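Local coordinates for aldehyde dehydrogenase (Bartonella henselae, PDB 3I44), which probably catalyses the NAD(P)-dependent oxidation of aldehydes to carboxylic acids, at residues 391-394 against 395-399; 440-443 against 444-447. The protein carries 1 engineered substitution. One frame throughout, in Å; residues are numbered along the deposited sequence.

Contact 1 of 2, residues 391-394 against 395-399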
ATOM      1  N   ALA A 391     -33.192 -15.897 -11.272  1.00 24.71           N
ATOM      2  CA  ALA A 391     -32.528 -16.951 -12.029  1.00 25.74           C
ATOM      3  C   ALA A 391     -32.381 -16.493 -13.478  1.00 26.79           C
ATOM      4  O   ALA A 391     -32.933 -15.447 -13.858  1.00 27.20           O
ATOM      5  CB  ALA A 391     -33.300 -18.286 -11.948  1.00 25.53           C
ATOM      6  N   ASP A 392     -31.632 -17.259 -14.275  1.00 27.78           N
ATOM      7  CA  ASP A 392     -31.287 -16.872 -15.643  1.00 29.27           C
ATOM      8  C   ASP A 392     -30.719 -15.445 -15.696  1.00 29.51           C
ATOM      9  O   ASP A 392     -31.089 -14.644 -16.558  1.00 30.11           O
ATOM     10  CB  ASP A 392     -32.517 -17.035 -16.538  1.00 29.68           C
ATOM     11  CG  ASP A 392     -33.186 -18.381 -16.317  1.00 31.94           C
ATOM     12  OD1 ASP A 392     -32.446 -19.390 -16.390  1.00 34.58           O
ATOM     13  OD2 ASP A 392     -34.415 -18.428 -16.021  1.00 33.69           O
ATOM     14  N   VAL A 393     -29.827 -15.121 -14.756  1.00 29.84           N
ATOM     15  CA  VAL A 393     -29.209 -13.801 -14.728  1.00 29.48           C
ATOM     16  C   VAL A 393     -28.061 -13.842 -15.720  1.00 30.20           C
ATOM     17  O   VAL A 393     -27.421 -14.872 -15.893  1.00 30.60           O
ATOM     18  CB  VAL A 393     -28.712 -13.428 -13.327  1.00 30.05           C
ATOM     19  CG1 VAL A 393     -28.001 -12.055 -13.365  1.00 28.92           C
ATOM     20  CG2 VAL A 393     -29.885 -13.432 -12.318  1.00 27.79           C
ATOM     21  N   LYS A 394     -27.856 -12.740 -16.420  1.00 30.69           N
ATOM     22  CA  LYS A 394     -26.827 -12.640 -17.442  1.00 31.27           C
ATOM     23  C   LYS A 394     -25.786 -11.604 -16.990  1.00 30.67           C
ATOM     24  O   LYS A 394     -26.134 -10.674 -16.247  1.00 29.97           O
ATOM     25  CB  LYS A 394     -27.442 -12.167 -18.762  1.00 32.30           C
ATOM     26  CG  LYS A 394     -28.517 -13.084 -19.351  1.00 35.60           C
ATOM     27  CD  LYS A 394     -27.900 -14.279 -20.032  1.00 39.20           C
ATOM     28  CE  LYS A 394     -28.969 -15.265 -20.526  1.00 42.54           C
ATOM     29  NZ  LYS A 394     -29.420 -14.852 -21.893  1.00 45.57           N
ATOM     30  N   PRO A 395     -24.524 -11.750 -17.451  1.00 30.39           N
ATOM     31  CA  PRO A 395     -23.416 -10.861 -17.068  1.00 30.43           C
ATOM     32  C   PRO A 395     -23.639  -9.360 -17.251  1.00 30.45           C
ATOM     33  O   PRO A 395     -23.020  -8.567 -16.541  1.00 30.13           O
ATOM     34  CB  PRO A 395     -22.256 -11.323 -17.973  1.00 30.58           C
ATOM     35  CG  PRO A 395     -22.550 -12.757 -18.270  1.00 31.23           C
ATOM     36  CD  PRO A 395     -24.069 -12.794 -18.400  1.00 30.99           C
ATOM     37  N   HIS A 396     -24.497  -8.948 -18.189  1.00 30.66           N
ATOM     38  CA  HIS A 396     -24.671  -7.504 -18.426  1.00 30.31           C
ATOM     39  C   HIS A 396     -25.664  -6.897 -17.453  1.00 29.56           C
ATOM     40  O   HIS A 396     -25.777  -5.679 -17.360  1.00 29.76           O
ATOM     41  CB  HIS A 396     -25.151  -7.244 -19.866  1.00 31.42           C
ATOM     42  CG  HIS A 396     -26.550  -7.710 -20.109  1.00 29.41           C
ATOM     43  ND1 HIS A 396     -26.832  -8.931 -20.685  1.00 29.47           N
ATOM     44  CD2 HIS A 396     -27.742  -7.144 -19.812  1.00 30.59           C
ATOM     45  CE1 HIS A 396     -28.142  -9.094 -20.738  1.00 30.47           C
ATOM     46  NE2 HIS A 396     -28.719  -8.030 -20.206  1.00 30.51           N
ATOM     47  N   MET A 397     -26.404  -7.721 -16.718  1.00 28.87           N
ATOM     48  CA  MET A 397     -27.464  -7.178 -15.875  1.00 28.37           C
ATOM     49  C   MET A 397     -26.918  -6.472 -14.659  1.00 27.74           C
ATOM     50  O   MET A 397     -25.894  -6.866 -14.096  1.00 27.41           O
ATOM     51  CB  MET A 397     -28.429  -8.268 -15.448  1.00 29.18           C
ATOM     52  CG  MET A 397     -29.128  -8.942 -16.610  1.00 30.63           C
ATOM     53  SD  MET A 397     -30.251 -10.215 -16.009  1.00 32.08           S
ATOM     54  CE  MET A 397     -31.045 -10.673 -17.575  1.00 29.92           C
ATOM     55  N   ARG A 398     -27.603  -5.420 -14.241  1.00 27.48           N
ATOM     56  CA  ARG A 398     -27.173  -4.681 -13.084  1.00 27.19           C
ATOM     57  C   ARG A 398     -27.044  -5.575 -11.837  1.00 27.01           C
ATOM     58  O   ARG A 398     -26.136  -5.358 -11.032  1.00 25.63           O
ATOM     59  CB  ARG A 398     -28.115  -3.514 -12.774  1.00 27.61           C
ATOM     60  CG  ARG A 398     -28.117  -2.395 -13.853  1.00 28.99           C
ATOM     61  CD  ARG A 398     -28.986  -1.205 -13.396  1.00 29.69           C
ATOM     62  NE  ARG A 398     -28.475  -0.628 -12.153  1.00 29.42           N
ATOM     63  CZ  ARG A 398     -29.206   0.053 -11.272  1.00 31.47           C
ATOM     64  NH1 ARG A 398     -30.505   0.270 -11.465  1.00 33.20           N
ATOM     65  NH2 ARG A 398     -28.632   0.514 -10.174  1.00 31.47           N
ATOM     66  N   ILE A 399     -27.969  -6.526 -11.659  1.00 26.45           N
ATOM     67  CA  ILE A 399     -27.974  -7.363 -10.449  1.00 26.51           C
ATOM     68  C   ILE A 399     -26.769  -8.304 -10.424  1.00 26.34           C
ATOM     69  O   ILE A 399     -26.374  -8.762  -9.352  1.00 25.87           O
ATOM     70  CB  ILE A 399     -29.316  -8.177 -10.236  1.00 26.64           C
ATOM     71  CG1 ILE A 399     -29.711  -9.010 -11.473  1.00 27.56           C
ATOM     72  CG2 ILE A 399     -30.443  -7.247  -9.855  1.00 26.23           C
ATOM     73  CD1 ILE A 399     -30.946  -9.901 -11.245  1.00 26.30           C
TER

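Contact 2 of 2, residues 440-443 against 444-447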
ATOM      1  N   ARG A 440     -11.958 -32.918  -4.349  1.00 26.25           N
ATOM      2  CA  ARG A 440     -10.911 -32.067  -3.757  1.00 25.74           C
ATOM      3  C   ARG A 440      -9.991 -31.472  -4.826  1.00 26.73           C
ATOM      4  O   ARG A 440      -9.674 -30.254  -4.779  1.00 25.20           O
ATOM      5  CB  ARG A 440     -10.079 -32.863  -2.786  1.00 26.09           C
ATOM      6  CG  ARG A 440      -9.150 -32.010  -1.931  1.00 25.80           C
ATOM      7  CD  ARG A 440      -8.562 -32.883  -0.871  1.00 25.07           C
ATOM      8  NE  ARG A 440      -7.733 -32.121   0.039  1.00 26.15           N
ATOM      9  CZ  ARG A 440      -7.156 -32.632   1.127  1.00 25.30           C
ATOM     10  NH1 ARG A 440      -7.322 -33.905   1.453  1.00 24.63           N
ATOM     11  NH2 ARG A 440      -6.429 -31.859   1.902  1.00 23.81           N
ATOM     12  N   SER A 441      -9.639 -32.308  -5.825  1.00 24.41           N
ATOM     13  CA  SER A 441      -8.884 -31.851  -6.979  1.00 24.24           C
ATOM     14  C   SER A 441      -9.562 -30.737  -7.726  1.00 24.13           C
ATOM     15  O   SER A 441      -8.911 -29.776  -8.142  1.00 21.87           O
ATOM     16  CB  SER A 441      -8.613 -32.985  -7.965  1.00 24.16           C
ATOM     17  OG  SER A 441      -7.738 -33.904  -7.348  1.00 26.32           O
ATOM     18  N   LYS A 442     -10.854 -30.898  -7.959  1.00 24.16           N
ATOM     19  CA  LYS A 442     -11.615 -29.866  -8.645  1.00 24.76           C
ATOM     20  C   LYS A 442     -11.682 -28.563  -7.784  1.00 24.11           C
ATOM     21  O   LYS A 442     -11.493 -27.447  -8.265  1.00 23.36           O
ATOM     22  CB  LYS A 442     -12.995 -30.420  -9.015  1.00 25.13           C
ATOM     23  CG  LYS A 442     -13.751 -29.529  -9.982  1.00 27.88           C
ATOM     24  CD  LYS A 442     -14.843 -30.281 -10.733  1.00 30.88           C
ATOM     25  CE  LYS A 442     -15.954 -30.726  -9.778  1.00 31.70           C
ATOM     26  NZ  LYS A 442     -16.791 -31.653 -10.534  1.00 31.23           N
ATOM     27  N   CYS A 443     -11.897 -28.718  -6.496  1.00 24.22           N
ATOM     28  CA  CYS A 443     -11.840 -27.576  -5.585  1.00 24.31           C
ATOM     29  C   CYS A 443     -10.518 -26.821  -5.727  1.00 24.64           C
ATOM     30  O   CYS A 443     -10.507 -25.593  -5.775  1.00 24.15           O
ATOM     31  CB  CYS A 443     -12.050 -28.003  -4.125  1.00 24.19           C
ATOM     32  SG  CYS A 443     -13.733 -28.493  -3.737  1.00 23.97           S
ATOM     33  N   ARG A 444      -9.417 -27.559  -5.811  1.00 24.73           N
ATOM     34  CA  ARG A 444      -8.105 -26.954  -5.887  1.00 24.84           C
ATOM     35  C   ARG A 444      -7.894 -26.221  -7.198  1.00 24.67           C
ATOM     36  O   ARG A 444      -7.416 -25.091  -7.182  1.00 24.41           O
ATOM     37  CB  ARG A 444      -7.012 -27.998  -5.686  1.00 24.75           C
ATOM     38  CG  ARG A 444      -6.894 -28.440  -4.268  1.00 24.57           C
ATOM     39  CD  ARG A 444      -5.906 -29.577  -4.149  1.00 24.49           C
ATOM     40  NE  ARG A 444      -5.633 -29.903  -2.759  1.00 24.81           N
ATOM     41  CZ  ARG A 444      -4.662 -30.721  -2.367  1.00 25.92           C
ATOM     42  NH1 ARG A 444      -3.894 -31.323  -3.260  1.00 28.16           N
ATOM     43  NH2 ARG A 444      -4.454 -30.936  -1.083  1.00 26.11           N
ATOM     44  N   ARG A 445      -8.237 -26.852  -8.315  1.00 24.42           N
ATOM     45  CA  ARG A 445      -8.148 -26.198  -9.629  1.00 25.82           C
ATOM     46  C   ARG A 445      -8.916 -24.879  -9.675  1.00 25.19           C
ATOM     47  O   ARG A 445      -8.389 -23.868 -10.145  1.00 25.91           O
ATOM     48  CB  ARG A 445      -8.720 -27.063 -10.758  1.00 26.59           C
ATOM     49  CG  ARG A 445      -7.974 -28.297 -11.096  1.00 29.06           C
ATOM     50  CD  ARG A 445      -8.421 -28.856 -12.491  1.00 30.15           C
ATOM     51  NE  ARG A 445      -9.797 -29.382 -12.465  1.00 31.66           N
ATOM     52  CZ  ARG A 445     -10.149 -30.601 -12.057  1.00 28.91           C
ATOM     53  NH1 ARG A 445      -9.257 -31.458 -11.600  1.00 29.47           N
ATOM     54  NH2 ARG A 445     -11.416 -30.953 -12.073  1.00 29.92           N
ATOM     55  N   ILE A 446     -10.165 -24.905  -9.217  1.00 25.21           N
ATOM     56  CA  ILE A 446     -11.028 -23.726  -9.257  1.00 24.22           C
ATOM     57  C   ILE A 446     -10.553 -22.615  -8.301  1.00 24.15           C
ATOM     58  O   ILE A 446     -10.537 -21.426  -8.695  1.00 23.73           O
ATOM     59  CB  ILE A 446     -12.532 -24.083  -9.008  1.00 24.35           C
ATOM     60  CG1 ILE A 446     -13.026 -25.150 -10.005  1.00 23.94           C
ATOM     61  CG2 ILE A 446     -13.403 -22.836  -9.115  1.00 21.82           C
ATOM     62  CD1 ILE A 446     -12.863 -24.784 -11.474  1.00 26.97           C
ATOM     63  N   ALA A 447     -10.169 -22.998  -7.075  1.00 22.60           N
ATOM     64  CA  ALA A 447      -9.635 -22.074  -6.078  1.00 23.31           C
ATOM     65  C   ALA A 447      -8.408 -21.313  -6.606  1.00 23.77           C
ATOM     66  O   ALA A 447      -8.242 -20.128  -6.316  1.00 24.23           O
ATOM     67  CB  ALA A 447      -9.305 -22.781  -4.750  1.00 21.86           C
TER

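Contact 1 of 2, residues 391-394 against 395-399
The imidazole of H396 meets K394 at an oblique angle, its CE1 lying 3.7 Å from K394 CB, while P395 continues the chain directly from K394, its CD 3.4 Å from K394 CB, tighter than usual van der Waals contact. P395 and H396 are the two central residues of a type I beta turn running from K394 to M397. The turn is closed by M397 N, which donates to K394 O at 3.0 Å with an N-H...O angle of 163°; the donor stands above the carbonyl plane, 44° out of it. The side chain of M397 adds a second link to the same residue. Its CG lies anti to the carbonyl carbon (chi1 -61°) and the chain beyond is extended, which carries the thioether back alongside K394 N. There SD accepts a weak hydrogen bond from K394 N at 3.5 Å, and the terminal CE rests against K394 CG at 3.9 Å. V393 supplies the apolar flank: CG1 meets M397 SD at 3.9 Å and also approaches I399 CG1, while CG2 meets I399 CD1 at 3.8 Å.

The segment leads from strand 388-391 into helix 398-401, with M397 at the N-cap position. Strand 408-414 touches both V393 and I399, and D392 is anchored by Y316 and T367. A single methionine thus holds K394 at two points, firmly through its backbone N-H...O bond and only weakly through N-H...S, while its buried sulfur also packs on V393.

Contact 2 of 2, residues 440-443 against 444-447
R440 and R444, one helical turn apart, send their guanidinium groups out together, with R440 NE 3.7 Å from R444 NH2 and the two planes turned 71° against each other. Farther round the helix, R445 curls back over K442. A bend at chi3 (-69°) brings its guanidinium above the backbone of the preceding turn, so that K442 CA lies over one face, offset toward the rim, and NH2 comes within 3.4 Å of K442 CG. Beneath these side chains run four consecutive i to i+4 backbone hydrogen bonds, among them R445 N to S441 O at 3.0 Å and A447 N to C443 O at 2.9 Å. They fix the spacing from which the arginines project.

Residues 440-447 make up most of helix 440-449, the crossover helix of a beta-alpha-beta unit between strands 432-436 and 454-457. Its buried side carries C443, I446 and A447: I446 and A447 both touch I435, while C443 reaches V457.

The next shell supplies the anions. R440 and R444 each form a salt bridge with the terminal carboxylate of W497 of the second subunit, and R444 also makes a cation-pi contact with that tryptophan; the shared negative charge would offset the proximity of the two arginines. Within the same chain, E417 pairs with R445 and D282 with K442, drawing the two cationic ends to separate carboxylates.

Followed from the N terminus, the chain leaves strand 388-391, makes the tight turn of contact 1 and enters helix 398-401. It then runs through strand 408-414, helix 417-425 and strand 432-436 before reaching contact 2 on helix 440-449. Contact 1 closes before contact 2 opens, so the two are in series, neither nesting nor crossing. Their centres lie 26 Å apart and their nearest atoms about 16 Å. Both nevertheless adjoin one seven-stranded mixed sheet: contact 1 follows the strand next to its outermost strand 367-370, whereas contact 2 lies on the helix that connects strands 432-436 and 454-457 at the other margin and packs against them, where it also faces the second subunit.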